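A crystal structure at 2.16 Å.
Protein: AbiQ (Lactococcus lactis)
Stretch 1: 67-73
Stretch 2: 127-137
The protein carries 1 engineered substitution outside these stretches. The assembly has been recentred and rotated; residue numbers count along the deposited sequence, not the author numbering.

Stretch 1, residues 67-73: RSRIVTR
Stretch 2, residues 127-137: EKIENKSEVVY

In AbiQ, residues 67-73 form a turn that leads into a strand, and they pack against one helix, residues 127-137, which extends beyond the stretch at both ends. The strand, 71-73, runs nearly antiparallel to the helix: their N-to-C directions make an angle of 162° and their axes approach to 10.0 Å. The register is set by Ile70 beside Val136 (CA to CA 6.7 Å) and Thr72 beside Ile129 (CA to CA 7.7 Å), and the contact buries 314 Å² in total. The helix is regular, with phi/psi near -63/-45 and successive i to i+4 bonds such as Lys132 N to Lys128 O, 2.8 Å, and Val136 N to Lys132 O, 3.0 Å. Lys128, Lys132 and Val136, spaced one turn apart, therefore all point their CA-to-CB bonds toward stretch 1.

Arg67 (phi/psi -106/40) makes no contact with the helix, and the end of its p, t, p side chain leads away. Its carbonyl instead closes the turn, accepting from Ile70 N at 3.0 Å and Val71 N at 2.9 Å. Ser68 (-58/-18, chi1 p) contributes its backbone: Ser68 O receives a very short hydrogen bond of 2.5 Å from Lys132 NZ. Arg69 (-74/-16; chi1 to chi3 m, t, m) directs CA to CB away from the helix, so its exposed side chain stays clear while Arg69 O lies 3.6 Å from Val136 CG2.

Ile70 (-130/-19) is buried. Its CA-to-CB bond also points away, yet chi1 of -117°, between wells, and chi2 of 90° leave CD1 at 4.5 Å from Val136 CG2, the apolar side-chain contact of the interface. Val136, with chi1 t, suits this place because its short branched side chain reaches the turn without introducing a polar group. At Val71 the chain becomes extended (-121/133). The buried Val71 side chain, chi1 t, points away, but its carbonyl oxygen remains within reach of Lys132, and Val71 O accepts from Lys132 NZ at 2.8 Å.

Lys132 is thus the centre of the contact, with 87 Å² of its surface covered by stretch 1. Chi1 and chi2 are t, chi3 is m and chi4 is -139°, off the wells; this bent path brings the ammonium group to two carbonyls three residues apart. A long side chain carrying several donor hydrogens suits the task, since one nitrogen can bind both Ser68 O and Val71 O.

Thr72 (-103/129, chi1 m) is buried and points CA to CB toward the helix, losing 72 Å² to it. Thr72 OG1 packs within 3.2 Å of Lys132 CE and makes its hydrogen bonding elsewhere in the structure. Thr72 CG2 lies 4.0 Å from Lys128 CE, where the outer methylenes of an exposed lysine (t, t, t, p) approach the methyl group. Arg73 (-86/130; m, t, p) continues the strand, but its CA-to-CB bond points sideways and the end of its side chain leads away, so it makes no contact with the helix.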

# COMPACT_ATOMS: atom_id res chain seq x y z
N ARG A 67 -4.74 -14.51 -4.14
CA ARG A 67 -5.39 -13.22 -3.98
C ARG A 67 -4.97 -12.17 -5.03
O ARG A 67 -4.86 -10.98 -4.72
CB ARG A 67 -5.41 -12.74 -2.52
CG ARG A 67 -4.08 -12.74 -1.78
CD ARG A 67 -4.27 -12.56 -0.28
NE ARG A 67 -5.00 -13.67 0.35
CZ ARG A 67 -5.15 -13.82 1.66
NH1 ARG A 67 -4.62 -12.94 2.50
NH2 ARG A 67 -5.82 -14.86 2.14
N SER A 68 -4.80 -12.61 -6.28
CA SER A 68 -4.42 -11.75 -7.41
C SER A 68 -5.38 -10.57 -7.68
O SER A 68 -4.98 -9.62 -8.31
CB SER A 68 -4.15 -12.56 -8.67
OG SER A 68 -5.36 -12.95 -9.31
N ARG A 69 -6.64 -10.62 -7.17
CA ARG A 69 -7.61 -9.51 -7.29
C ARG A 69 -7.27 -8.32 -6.37
O ARG A 69 -7.80 -7.22 -6.55
CB ARG A 69 -9.01 -10.00 -6.89
CG ARG A 69 -9.76 -10.69 -8.01
CD ARG A 69 -11.08 -11.22 -7.51
NE ARG A 69 -10.90 -12.47 -6.80
CZ ARG A 69 -11.89 -13.23 -6.34
NH1 ARG A 69 -13.16 -12.83 -6.50
NH2 ARG A 69 -11.64 -14.37 -5.71
N ILE A 70 -6.42 -8.56 -5.38
CA ILE A 70 -6.12 -7.65 -4.29
C ILE A 70 -4.64 -7.39 -4.03
O ILE A 70 -4.29 -6.42 -3.38
CB ILE A 70 -6.86 -8.32 -3.09
CG1 ILE A 70 -7.95 -7.47 -2.52
CG2 ILE A 70 -6.05 -9.11 -2.08
CD1 ILE A 70 -9.11 -7.74 -3.17
N VAL A 71 -3.79 -8.27 -4.52
CA VAL A 71 -2.34 -8.18 -4.33
C VAL A 71 -1.66 -8.11 -5.69
O VAL A 71 -2.01 -8.90 -6.58
CB VAL A 71 -1.82 -9.40 -3.51
CG1 VAL A 71 -0.30 -9.56 -3.66
CG2 VAL A 71 -2.22 -9.31 -2.05
N THR A 72 -0.71 -7.16 -5.85
CA THR A 72 0.14 -7.09 -7.04
C THR A 72 1.51 -7.66 -6.67
O THR A 72 2.13 -7.21 -5.70
CB THR A 72 0.26 -5.68 -7.62
OG1 THR A 72 -1.02 -5.25 -8.01
CG2 THR A 72 1.13 -5.64 -8.88
N ARG A 73 1.99 -8.59 -7.48
CA ARG A 73 3.29 -9.23 -7.33
C ARG A 73 4.37 -8.38 -8.01
O ARG A 73 4.21 -7.96 -9.15
CB ARG A 73 3.24 -10.63 -7.91
CG ARG A 73 2.23 -11.53 -7.22
CD ARG A 73 2.07 -12.83 -7.96
NE ARG A 73 3.32 -13.60 -7.98
CZ ARG A 73 3.58 -14.57 -8.85
NH1 ARG A 73 2.70 -14.89 -9.79
NH2 ARG A 73 4.74 -15.22 -8.79
N GLU A 127 0.33 2.27 -14.35
CA GLU A 127 -1.05 2.25 -14.87
C GLU A 127 -1.85 1.07 -14.26
O GLU A 127 -3.01 1.21 -13.89
CB GLU A 127 -1.04 2.15 -16.39
CG GLU A 127 -2.38 2.48 -17.01
CD GLU A 127 -2.51 2.36 -18.51
OE1 GLU A 127 -1.47 2.28 -19.21
OE2 GLU A 127 -3.67 2.33 -19.00
N LYS A 128 -1.22 -0.10 -14.16
CA LYS A 128 -1.83 -1.29 -13.59
C LYS A 128 -2.05 -1.05 -12.10
O LYS A 128 -3.11 -1.37 -11.59
CB LYS A 128 -0.91 -2.49 -13.79
CG LYS A 128 -1.31 -3.73 -13.06
CD LYS A 128 -0.15 -4.68 -13.09
CE LYS A 128 -0.52 -6.01 -12.55
NZ LYS A 128 -1.02 -6.88 -13.63
N ILE A 129 -1.05 -0.45 -11.41
CA ILE A 129 -1.15 -0.14 -9.97
C ILE A 129 -2.31 0.79 -9.72
O ILE A 129 -3.14 0.52 -8.85
CB ILE A 129 0.19 0.39 -9.39
CG1 ILE A 129 1.25 -0.72 -9.43
CG2 ILE A 129 -0.00 0.89 -7.94
CD1 ILE A 129 2.61 -0.29 -9.12
N GLU A 130 -2.38 1.87 -10.50
CA GLU A 130 -3.44 2.88 -10.38
C GLU A 130 -4.82 2.27 -10.64
O GLU A 130 -5.71 2.44 -9.82
CB GLU A 130 -3.17 4.09 -11.28
CG GLU A 130 -2.06 4.99 -10.75
CD GLU A 130 -1.67 6.21 -11.56
OE1 GLU A 130 -2.26 6.45 -12.64
OE2 GLU A 130 -0.76 6.94 -11.11
N ASN A 131 -4.94 1.46 -11.72
CA ASN A 131 -6.20 0.80 -12.10
C ASN A 131 -6.68 -0.29 -11.16
O ASN A 131 -7.86 -0.34 -10.86
CB ASN A 131 -6.20 0.33 -13.53
CG ASN A 131 -6.43 1.48 -14.47
OD1 ASN A 131 -7.56 1.83 -14.78
ND2 ASN A 131 -5.37 2.13 -14.92
N LYS A 132 -5.76 -1.11 -10.65
CA LYS A 132 -6.13 -2.13 -9.68
C LYS A 132 -6.57 -1.53 -8.35
O LYS A 132 -7.44 -2.10 -7.69
CB LYS A 132 -5.01 -3.15 -9.44
CG LYS A 132 -5.62 -4.41 -8.85
CD LYS A 132 -4.71 -5.16 -7.99
CE LYS A 132 -3.94 -6.14 -8.80
NZ LYS A 132 -3.82 -7.43 -8.10
N SER A 133 -5.97 -0.40 -7.93
CA SER A 133 -6.38 0.30 -6.71
C SER A 133 -7.81 0.80 -6.86
O SER A 133 -8.61 0.66 -5.93
CB SER A 133 -5.41 1.42 -6.38
OG SER A 133 -4.18 0.82 -6.00
N GLU A 134 -8.14 1.33 -8.05
CA GLU A 134 -9.47 1.81 -8.43
C GLU A 134 -10.47 0.67 -8.40
O GLU A 134 -11.54 0.86 -7.83
CB GLU A 134 -9.46 2.42 -9.84
CG GLU A 134 -9.89 3.86 -9.90
CD GLU A 134 -10.11 4.31 -11.33
OE1 GLU A 134 -11.29 4.32 -11.76
OE2 GLU A 134 -9.12 4.61 -12.03
N VAL A 135 -10.14 -0.49 -9.03
CA VAL A 135 -11.01 -1.67 -9.00
C VAL A 135 -11.27 -2.05 -7.52
O VAL A 135 -12.40 -2.15 -7.11
CB VAL A 135 -10.42 -2.87 -9.79
CG1 VAL A 135 -11.20 -4.17 -9.52
CG2 VAL A 135 -10.38 -2.59 -11.28
N VAL A 136 -10.24 -2.20 -6.72
CA VAL A 136 -10.37 -2.59 -5.30
C VAL A 136 -11.26 -1.57 -4.54
O VAL A 136 -12.16 -1.96 -3.80
CB VAL A 136 -8.96 -2.76 -4.65
CG1 VAL A 136 -9.07 -3.00 -3.16
CG2 VAL A 136 -8.20 -3.91 -5.31
N TYR A 137 -11.01 -0.27 -4.77
CA TYR A 137 -11.77 0.83 -4.13
C TYR A 137 -13.26 0.74 -4.45
O TYR A 137 -14.08 0.69 -3.53
CB TYR A 137 -11.20 2.18 -4.56
CG TYR A 137 -11.79 3.37 -3.84
CD1 TYR A 137 -11.30 3.77 -2.60
CD2 TYR A 137 -12.82 4.12 -4.41
CE1 TYR A 137 -11.82 4.89 -1.94
CE2 TYR A 137 -13.34 5.24 -3.76
CZ TYR A 137 -12.85 5.61 -2.53
OH TYR A 137 -13.36 6.71 -1.88